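Local coordinates for CAMK/CAMK2 protein kinase (Salpingoeca rosetta, PDB 5IG1), which probably phosphorylates serine and threonine residues of target proteins with ATP as a calmodulin-regulated kinase, here represented by its kinase domain, at residues Ile69-Ile78 / Ser127-Ile137; Lys231-Ser239 / Lys250-Pro259. All coordinates share one frame; numbering follows the deposited sequence.

Both contacts lie within the protein kinase domain. Contact 1 comes first along the chain and is complete before contact 2 begins. It joins the end of helix 57-72, the αC helix of the N-lobe, and the loop after it to helix 115-134, the αE helix of the C-lobe. Contact 2 is wholly in the C-lobe, where the loop after helix 223-231 folds over helix 247-256. Their centres are about 26 Å apart and their nearest atoms about 8 Å apart, so they do not touch. Both have helix 198-213 nearby: Leu129 and His133 of segment 127-137 meet it, and so do residues of contact 2. Contact 1 therefore concerns how the lobes are joined, and contact 2 how the C-lobe is built.

Contact 1 of 2, residues Ile69-Ile78 / Ser127-Ile137; sequences ICSSLQHEHI and SALQHCHSKNI
Two histidines pass each other in opposite directions here. The rings of His75 and His131 are nearly parallel, with planes at 28°, but they are slid apart and barely overlap; their centroids are 5.3 Å apart. CB of His75 lies 3.5 Å from ND1 of His131. The His75 side chain extends with CG anti to the backbone N (chi1 -168°), which carries the ring over helix 115-134. CA of Ala128 sits over one ring face, 4.0 Å from the centroid, in a CH-pi contact. Ser127 OG, which is bonded to Gln124 O of its own helix, lies at the ring edge. ND1 of His75 accepts the backbone N-H of His77 at 3.0 Å, with the donor tilted out of the ring plane. This bond ties the ring to its own turn and suggests that the ring proton is on NE2.

Residues 73-78 belong to the αC-β4 loop of the protein kinase fold. In this family the loop joins the αC helix to the N-lobe sheet and rests on the αE helix of the C-lobe. His77 ND1 also bonds to Val158 O, in strand 158-160.

Apolar branches fill the deeper side. Ile78 CD1 lies at the edge of the His131 ring and 3.6 Å from Cys132 SG. The same sulfur meets Leu73 CD1. Leu73 and Ile137 reach tip to tip, CD2 to CD1 at 3.7 Å, and Ile137 CD1 also touches Ile69 CG2. Leu73 packs further on Phe163 of the DFG motif. Asn136 is the C-prime residue of a Schellman motif ending helix 115-134, and the chain then leads into Ile137. On the exposed side the extended Lys135 gives a hydrogen bond from NZ to Ser72 O, 2.9 Å long, with a C=O...NZ angle of 165°.

Contact 2 of 2, residues Lys231-Ser239 / Lys250-Pro259; sequences KNCQYDFPS and KELIKAMLEP
The loop between the αG and αH helices of the kinase C-lobe folds back over αH, helix 247-256, in this contact. Three side chains of the loop, Cys233, Tyr235 and Phe237, point toward the helix and the turn that follows it. No hydrogen bond crosses between the segments, so the loop is held here by packing.

Tyr235 lies in the middle. Leu257 CD1 sits over one face of its ring, 3.8 Å from the centroid and 17° off the normal, in a CH-pi contact. The methyl lies toward the CZ and CE1 side. Tyr235 CG takes the position between the backbone N and the carbonyl carbon (chi1 76°), which puts the ring between Leu257 and the Lys254 chain. The Lys254 chain bends at chi2 (-85°), and its methylenes run past the phenol oxygen. Its CE also comes 4.0 Å from Phe237 CE2.

Phe237 uses a face and an edge. Lys250 CG lies over one face, offset toward the rim, and Lys250 CD is 3.5 Å from Phe237 CD2. Ile253 CG2 meets the ring edge at CZ, 4.3 Å away. Lys250 thus offers its aliphatic part to the ring, while its NZ bonds to Val245 O. Phe237 CE1 in turn lies at the edge of the Tyr235 ring, near its plane.

Cys233 has positive phi and forms the Schellman motif after helix 223-231. Its CB is 3.6 Å from Pro259 CG.

Around this contact, Trp242 meets the Phe237 ring and touches Ile253. Behind it lies helix 198-213: Trp202 packs on Leu257, Leu212 packs on Ile253, and Tyr209 OH bonds to Asp236 O. The loop and helix 247-256 are thereby both fastened to this central C-lobe helix.

Contact 1 of 2, residues Ile69-Ile78 / Ser127-Ile137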
loop_
_atom_site.group_PDB
_atom_site.type_symbol
_atom_site.label_atom_id
_atom_site.label_comp_id
_atom_site.label_asym_id
_atom_site.label_seq_id
_atom_site.Cartn_x
_atom_site.Cartn_y
_atom_site.Cartn_z
ATOM N N ILE A 69 -11.311 10.929 -0.977
ATOM C CA ILE A 69 -9.947 10.762 -1.472
ATOM C C ILE A 69 -9.925 9.799 -2.653
ATOM O O ILE A 69 -9.351 10.095 -3.708
ATOM C CB ILE A 69 -9.027 10.299 -0.328
ATOM C CG1 ILE A 69 -8.876 11.439 0.686
ATOM C CG2 ILE A 69 -7.680 9.815 -0.866
ATOM C CD1 ILE A 69 -8.149 11.071 1.960
ATOM N N CYS A 70 -10.587 8.648 -2.507
ATOM C CA CYS A 70 -10.586 7.649 -3.570
ATOM C C CYS A 70 -11.247 8.168 -4.838
ATOM O O CYS A 70 -10.888 7.739 -5.940
ATOM C CB CYS A 70 -11.275 6.372 -3.098
ATOM S SG CYS A 70 -10.139 5.180 -2.404
ATOM N N SER A 71 -12.205 9.080 -4.713
ATOM C CA SER A 71 -12.794 9.658 -5.913
ATOM C C SER A 71 -11.892 10.728 -6.514
ATOM O O SER A 71 -11.935 10.959 -7.727
ATOM C CB SER A 71 -14.180 10.225 -5.605
ATOM O OG SER A 71 -14.081 11.358 -4.765
ATOM N N SER A 72 -11.060 11.374 -5.692
ATOM C CA SER A 72 -10.094 12.335 -6.212
ATOM C C SER A 72 -8.956 11.679 -6.984
ATOM O O SER A 72 -8.229 12.379 -7.695
ATOM C CB SER A 72 -9.518 13.169 -5.065
ATOM O OG SER A 72 -10.525 13.942 -4.442
ATOM N N LEU A 73 -8.790 10.365 -6.878
ATOM C CA LEU A 73 -7.626 9.665 -7.405
ATOM C C LEU A 73 -8.000 8.894 -8.665
ATOM O O LEU A 73 -8.791 7.946 -8.605
ATOM C CB LEU A 73 -7.059 8.712 -6.354
ATOM C CG LEU A 73 -6.417 9.402 -5.155
ATOM C CD1 LEU A 73 -6.021 8.387 -4.105
ATOM C CD2 LEU A 73 -5.214 10.195 -5.619
ATOM N N GLN A 74 -7.423 9.292 -9.799
ATOM C CA GLN A 74 -7.537 8.531 -11.044
ATOM C C GLN A 74 -6.126 8.300 -11.583
ATOM O O GLN A 74 -5.548 9.181 -12.225
ATOM C CB GLN A 74 -8.412 9.245 -12.067
ATOM C CG GLN A 74 -8.609 8.451 -13.357
ATOM C CD GLN A 74 -9.554 9.137 -14.334
ATOM O OE1 GLN A 74 -10.131 10.180 -14.028
ATOM N NE2 GLN A 74 -9.715 8.551 -15.515
ATOM N N HIS A 75 -5.582 7.113 -11.321
ATOM C CA HIS A 75 -4.229 6.771 -11.731
ATOM C C HIS A 75 -4.173 5.290 -12.067
ATOM O O HIS A 75 -4.923 4.483 -11.509
ATOM C CB HIS A 75 -3.212 7.108 -10.637
ATOM C CG HIS A 75 -1.789 7.055 -11.093
ATOM N ND1 HIS A 75 -1.016 5.919 -10.993
ATOM C CD2 HIS A 75 -0.998 8.003 -11.645
ATOM C CE1 HIS A 75 0.190 6.167 -11.471
ATOM N NE2 HIS A 75 0.228 7.426 -11.872
ATOM N N GLU A 76 -3.272 4.943 -12.987
ATOM C CA GLU A 76 -3.163 3.559 -13.436
ATOM C C GLU A 76 -2.772 2.626 -12.291
ATOM O O GLU A 76 -3.247 1.485 -12.221
ATOM C CB GLU A 76 -2.155 3.470 -14.583
ATOM C CG GLU A 76 -1.729 2.056 -14.963
ATOM C CD GLU A 76 -2.875 1.215 -15.490
ATOM O OE1 GLU A 76 -3.139 0.135 -14.917
ATOM O OE2 GLU A 76 -3.517 1.637 -16.476
ATOM N N HIS A 77 -1.922 3.091 -11.377
ATOM C CA HIS A 77 -1.407 2.251 -10.305
ATOM C C HIS A 77 -2.092 2.518 -8.973
ATOM O O HIS A 77 -1.518 2.246 -7.909
ATOM C CB HIS A 77 0.105 2.423 -10.201
ATOM C CG HIS A 77 0.808 2.074 -11.472
ATOM N ND1 HIS A 77 0.801 0.799 -11.993
ATOM C CD2 HIS A 77 1.481 2.842 -12.359
ATOM C CE1 HIS A 77 1.471 0.788 -13.130
ATOM N NE2 HIS A 77 1.893 2.015 -13.375
ATOM N N ILE A 78 -3.308 3.049 -9.021
ATOM C CA ILE A 78 -4.186 3.177 -7.868
ATOM C C ILE A 78 -5.483 2.477 -8.229
ATOM O O ILE A 78 -6.097 2.802 -9.252
ATOM C CB ILE A 78 -4.450 4.646 -7.509
ATOM C CG1 ILE A 78 -3.152 5.356 -7.142
ATOM C CG2 ILE A 78 -5.447 4.739 -6.371
ATOM C CD1 ILE A 78 -3.347 6.824 -6.926
ATOM N N SER A 127 5.075 6.018 -8.584
ATOM C CA SER A 127 4.315 6.881 -9.483
ATOM C C SER A 127 2.912 7.122 -8.941
ATOM O O SER A 127 2.422 8.263 -8.941
ATOM C CB SER A 127 4.265 6.274 -10.886
ATOM O OG SER A 127 3.618 5.017 -10.885
ATOM N N ALA A 128 2.258 6.061 -8.459
ATOM C CA ALA A 128 0.975 6.229 -7.787
ATOM C C ALA A 128 1.089 7.219 -6.633
ATOM O O ALA A 128 0.251 8.122 -6.489
ATOM C CB ALA A 128 0.470 4.876 -7.288
ATOM N N LEU A 129 2.138 7.078 -5.816
ATOM C CA LEU A 129 2.353 8.008 -4.714
ATOM C C LEU A 129 2.576 9.428 -5.205
ATOM O O LEU A 129 2.181 10.381 -4.530
ATOM C CB LEU A 129 3.543 7.563 -3.870
ATOM C CG LEU A 129 3.242 6.494 -2.833
ATOM C CD1 LEU A 129 4.335 6.532 -1.803
ATOM C CD2 LEU A 129 1.878 6.762 -2.202
ATOM N N GLN A 130 3.239 9.593 -6.350
ATOM C CA GLN A 130 3.428 10.927 -6.907
ATOM C C GLN A 130 2.090 11.550 -7.260
ATOM O O GLN A 130 1.881 12.752 -7.052
ATOM C CB GLN A 130 4.330 10.867 -8.138
ATOM C CG GLN A 130 4.592 12.224 -8.756
ATOM C CD GLN A 130 5.515 12.155 -9.959
ATOM O OE1 GLN A 130 6.506 12.883 -10.037
ATOM N NE2 GLN A 130 5.188 11.286 -10.910
ATOM N N HIS A 131 1.171 10.739 -7.795
ATOM C CA HIS A 131 -0.172 11.238 -8.061
ATOM C C HIS A 131 -0.905 11.577 -6.774
ATOM O O HIS A 131 -1.655 12.558 -6.730
ATOM C CB HIS A 131 -0.972 10.214 -8.865
ATOM C CG HIS A 131 -2.323 10.703 -9.285
ATOM N ND1 HIS A 131 -3.495 10.119 -8.852
ATOM C CD2 HIS A 131 -2.691 11.725 -10.093
ATOM C CE1 HIS A 131 -4.525 10.755 -9.379
ATOM N NE2 HIS A 131 -4.063 11.735 -10.135
ATOM N N CYS A 132 -0.711 10.785 -5.722
ATOM C CA CYS A 132 -1.366 11.084 -4.453
ATOM C C CYS A 132 -0.828 12.376 -3.850
ATOM O O CYS A 132 -1.591 13.303 -3.557
ATOM C CB CYS A 132 -1.192 9.912 -3.485
ATOM S SG CYS A 132 -2.167 8.478 -3.934
ATOM N N HIS A 133 0.491 12.458 -3.676
ATOM C CA HIS A 133 1.107 13.615 -3.036
ATOM C C HIS A 133 0.910 14.886 -3.849
ATOM O O HIS A 133 0.841 15.978 -3.274
ATOM C CB HIS A 133 2.596 13.355 -2.813
ATOM C CG HIS A 133 2.880 12.158 -1.962
ATOM N ND1 HIS A 133 4.161 11.767 -1.637
ATOM C CD2 HIS A 133 2.052 11.264 -1.371
ATOM C CE1 HIS A 133 4.109 10.677 -0.890
ATOM N NE2 HIS A 133 2.840 10.353 -0.712
ATOM N N SER A 134 0.840 14.766 -5.179
ATOM C CA SER A 134 0.505 15.921 -6.007
ATOM C C SER A 134 -0.844 16.504 -5.621
ATOM O O SER A 134 -1.044 17.721 -5.702
ATOM C CB SER A 134 0.493 15.530 -7.478
ATOM O OG SER A 134 -0.643 14.732 -7.762
ATOM N N LYS A 135 -1.777 15.654 -5.199
ATOM C CA LYS A 135 -3.076 16.089 -4.720
ATOM C C LYS A 135 -3.110 16.251 -3.205
ATOM O O LYS A 135 -4.200 16.313 -2.624
ATOM C CB LYS A 135 -4.155 15.108 -5.183
ATOM C CG LYS A 135 -4.210 14.960 -6.698
ATOM C CD LYS A 135 -5.602 14.586 -7.196
ATOM C CE LYS A 135 -5.702 14.774 -8.706
ATOM N NZ LYS A 135 -7.082 14.536 -9.215
ATOM N N ASN A 136 -1.942 16.317 -2.561
ATOM C CA ASN A 136 -1.832 16.560 -1.121
ATOM C C ASN A 136 -2.484 15.443 -0.310
ATOM O O ASN A 136 -3.069 15.676 0.749
ATOM C CB ASN A 136 -2.419 17.920 -0.742
ATOM C CG ASN A 136 -1.516 19.060 -1.127
ATOM O OD1 ASN A 136 -0.297 18.968 -0.999
ATOM N ND2 ASN A 136 -2.105 20.146 -1.604
ATOM N N ILE A 137 -2.372 14.216 -0.804
ATOM C CA ILE A 137 -2.945 13.045 -0.156
ATOM C C ILE A 137 -1.809 12.224 0.428
ATOM O O ILE A 137 -0.838 11.914 -0.274
ATOM C CB ILE A 137 -3.774 12.210 -1.143
ATOM C CG1 ILE A 137 -5.037 12.974 -1.550
ATOM C CG2 ILE A 137 -4.112 10.851 -0.538
ATOM C CD1 ILE A 137 -5.819 12.312 -2.652
#

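Contact 2 of 2, residues Lys231-Ser239 / Lys250-Pro259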
loop_
_atom_site.group_PDB
_atom_site.type_symbol
_atom_site.label_atom_id
_atom_site.label_comp_id
_atom_site.label_asym_id
_atom_site.label_seq_id
_atom_site.Cartn_x
_atom_site.Cartn_y
_atom_site.Cartn_z
ATOM N N LYS A 231 12.651 5.136 15.503
ATOM C CA LYS A 231 13.033 6.506 15.829
ATOM C C LYS A 231 14.530 6.716 15.649
ATOM O O LYS A 231 14.964 7.681 15.010
ATOM C CB LYS A 231 12.613 6.849 17.260
ATOM C CG LYS A 231 11.113 6.989 17.457
ATOM C CD LYS A 231 10.778 7.570 18.823
ATOM C CE LYS A 231 11.129 6.612 19.947
ATOM N NZ LYS A 231 10.758 7.172 21.278
ATOM N N ASN A 232 15.338 5.814 16.204
ATOM C CA ASN A 232 16.786 5.910 16.086
ATOM C C ASN A 232 17.305 5.382 14.757
ATOM O O ASN A 232 18.523 5.373 14.548
ATOM C CB ASN A 232 17.460 5.160 17.237
ATOM C CG ASN A 232 17.098 5.732 18.590
ATOM O OD1 ASN A 232 17.819 6.566 19.136
ATOM N ND2 ASN A 232 15.974 5.289 19.139
ATOM N N CYS A 233 16.415 4.942 13.865
ATOM C CA CYS A 233 16.795 4.454 12.540
ATOM C C CYS A 233 17.809 3.311 12.642
ATOM O O CYS A 233 18.819 3.278 11.936
ATOM C CB CYS A 233 17.333 5.597 11.679
ATOM S SG CYS A 233 17.179 5.319 9.916
ATOM N N GLN A 234 17.526 2.365 13.539
ATOM C CA GLN A 234 18.417 1.235 13.806
ATOM C C GLN A 234 18.065 0.092 12.859
ATOM O O GLN A 234 17.223 -0.760 13.151
ATOM C CB GLN A 234 18.320 0.804 15.265
ATOM C CG GLN A 234 18.834 1.834 16.251
ATOM C CD GLN A 234 20.308 2.129 16.055
ATOM O OE1 GLN A 234 20.730 3.288 16.066
ATOM N NE2 GLN A 234 21.101 1.076 15.875
ATOM N N TYR A 235 18.726 0.077 11.705
ATOM C CA TYR A 235 18.625 -1.023 10.758
ATOM C C TYR A 235 19.971 -1.148 10.062
ATOM O O TYR A 235 20.821 -0.258 10.150
ATOM C CB TYR A 235 17.497 -0.801 9.747
ATOM C CG TYR A 235 17.857 0.207 8.691
ATOM C CD1 TYR A 235 17.706 1.567 8.921
ATOM C CD2 TYR A 235 18.366 -0.202 7.464
ATOM C CE1 TYR A 235 18.047 2.493 7.958
ATOM C CE2 TYR A 235 18.711 0.714 6.498
ATOM C CZ TYR A 235 18.551 2.059 6.748
ATOM O OH TYR A 235 18.896 2.970 5.780
ATOM N N ASP A 236 20.161 -2.257 9.351
ATOM C CA ASP A 236 21.452 -2.518 8.730
ATOM C C ASP A 236 21.261 -3.361 7.480
ATOM O O ASP A 236 20.163 -3.833 7.182
ATOM C CB ASP A 236 22.410 -3.211 9.707
ATOM C CG ASP A 236 21.756 -4.358 10.447
ATOM O OD1 ASP A 236 20.507 -4.406 10.476
ATOM O OD2 ASP A 236 22.487 -5.202 11.011
ATOM N N PHE A 237 22.352 -3.538 6.749
ATOM C CA PHE A 237 22.380 -4.409 5.586
ATOM C C PHE A 237 23.224 -5.635 5.909
ATOM O O PHE A 237 24.413 -5.665 5.574
ATOM C CB PHE A 237 22.938 -3.659 4.376
ATOM C CG PHE A 237 22.126 -2.458 3.982
ATOM C CD1 PHE A 237 20.745 -2.514 3.988
ATOM C CD2 PHE A 237 22.741 -1.275 3.612
ATOM C CE1 PHE A 237 19.992 -1.416 3.625
ATOM C CE2 PHE A 237 21.994 -0.174 3.252
ATOM C CZ PHE A 237 20.621 -0.242 3.263
ATOM N N PRO A 238 22.660 -6.655 6.557
ATOM C CA PRO A 238 23.481 -7.794 6.985
ATOM C C PRO A 238 24.009 -8.600 5.810
ATOM O O PRO A 238 23.333 -8.772 4.792
ATOM C CB PRO A 238 22.516 -8.633 7.835
ATOM C CG PRO A 238 21.405 -7.696 8.207
ATOM C CD PRO A 238 21.273 -6.770 7.038
ATOM N N SER A 239 25.240 -9.084 5.963
ATOM C CA SER A 239 25.804 -10.082 5.061
ATOM C C SER A 239 25.173 -11.439 5.375
ATOM O O SER A 239 24.766 -11.679 6.510
ATOM C CB SER A 239 27.326 -10.145 5.203
ATOM O OG SER A 239 27.925 -8.908 4.863
ATOM N N LYS A 250 20.933 0.148 -2.045
ATOM C CA LYS A 250 21.244 0.435 -0.648
ATOM C C LYS A 250 21.157 1.927 -0.363
ATOM O O LYS A 250 20.568 2.343 0.643
ATOM C CB LYS A 250 22.639 -0.083 -0.291
ATOM C CG LYS A 250 22.838 -1.590 -0.419
ATOM C CD LYS A 250 24.046 -2.028 0.399
ATOM C CE LYS A 250 24.609 -3.361 -0.067
ATOM N NZ LYS A 250 25.560 -3.219 -1.209
ATOM N N GLU A 251 21.740 2.747 -1.237
ATOM C CA GLU A 251 21.690 4.192 -1.050
ATOM C C GLU A 251 20.263 4.709 -1.162
ATOM O O GLU A 251 19.866 5.617 -0.421
ATOM C CB GLU A 251 22.602 4.881 -2.065
ATOM C CG GLU A 251 24.085 4.679 -1.793
ATOM C CD GLU A 251 24.965 5.195 -2.914
ATOM O OE1 GLU A 251 24.421 5.774 -3.880
ATOM O OE2 GLU A 251 26.200 5.019 -2.830
ATOM N N LEU A 252 19.478 4.138 -2.078
ATOM C CA LEU A 252 18.088 4.557 -2.223
ATOM C C LEU A 252 17.304 4.285 -0.947
ATOM O O LEU A 252 16.513 5.125 -0.506
ATOM C CB LEU A 252 17.447 3.845 -3.416
ATOM C CG LEU A 252 16.000 4.244 -3.730
ATOM C CD1 LEU A 252 15.908 5.741 -3.961
ATOM C CD2 LEU A 252 15.444 3.486 -4.934
ATOM N N ILE A 253 17.523 3.121 -0.332
ATOM C CA ILE A 253 16.854 2.805 0.926
ATOM C C ILE A 253 17.337 3.728 2.035
ATOM O O ILE A 253 16.536 4.233 2.830
ATOM C CB ILE A 253 17.073 1.328 1.291
ATOM C CG1 ILE A 253 16.423 0.420 0.247
ATOM C CG2 ILE A 253 16.528 1.048 2.681
ATOM C CD1 ILE A 253 16.752 -1.049 0.435
ATOM N N LYS A 254 18.653 3.954 2.118
ATOM C CA LYS A 254 19.180 4.885 3.112
ATOM C C LYS A 254 18.512 6.247 2.988
ATOM O O LYS A 254 18.234 6.906 3.997
ATOM C CB LYS A 254 20.697 5.021 2.966
ATOM C CG LYS A 254 21.505 3.888 3.587
ATOM C CD LYS A 254 21.747 4.113 5.075
ATOM C CE LYS A 254 22.543 2.962 5.685
ATOM N NZ LYS A 254 22.574 3.030 7.172
ATOM N N ALA A 255 18.226 6.674 1.755
ATOM C CA ALA A 255 17.586 7.970 1.552
ATOM C C ALA A 255 16.114 7.923 1.932
ATOM O O ALA A 255 15.614 8.828 2.609
ATOM C CB ALA A 255 17.751 8.418 0.101
ATOM N N MET A 256 15.406 6.875 1.507
ATOM C CA MET A 256 13.996 6.739 1.857
ATOM C C MET A 256 13.800 6.575 3.357
ATOM O O MET A 256 12.744 6.941 3.884
ATOM C CB MET A 256 13.384 5.549 1.122
ATOM C CG MET A 256 13.293 5.711 -0.379
ATOM S SD MET A 256 12.507 4.291 -1.147
ATOM C CE MET A 256 12.519 4.796 -2.858
ATOM N N LEU A 257 14.785 6.018 4.057
ATOM C CA LEU A 257 14.721 5.849 5.507
ATOM C C LEU A 257 15.493 6.937 6.242
ATOM O O LEU A 257 16.148 6.669 7.254
ATOM C CB LEU A 257 15.235 4.471 5.902
ATOM C CG LEU A 257 14.376 3.298 5.428
ATOM C CD1 LEU A 257 14.984 1.966 5.870
ATOM C CD2 LEU A 257 12.953 3.443 5.947
ATOM N N GLU A 258 15.438 8.167 5.751
ATOM C CA GLU A 258 16.051 9.280 6.460
ATOM C C GLU A 258 15.215 9.627 7.687
ATOM O O GLU A 258 14.015 9.895 7.554
ATOM C CB GLU A 258 16.177 10.492 5.539
ATOM C CG GLU A 258 16.516 11.787 6.261
ATOM C CD GLU A 258 17.926 11.808 6.809
ATOM O OE1 GLU A 258 18.771 11.029 6.318
ATOM O OE2 GLU A 258 18.190 12.607 7.734
ATOM N N PRO A 259 15.804 9.650 8.887
ATOM C CA PRO A 259 14.997 9.870 10.100
ATOM C C PRO A 259 14.304 11.223 10.148
ATOM O O PRO A 259 13.306 11.359 10.868
ATOM C CB PRO A 259 16.018 9.731 11.239
ATOM C CG PRO A 259 17.215 9.070 10.628
ATOM C CD PRO A 259 17.234 9.482 9.194
#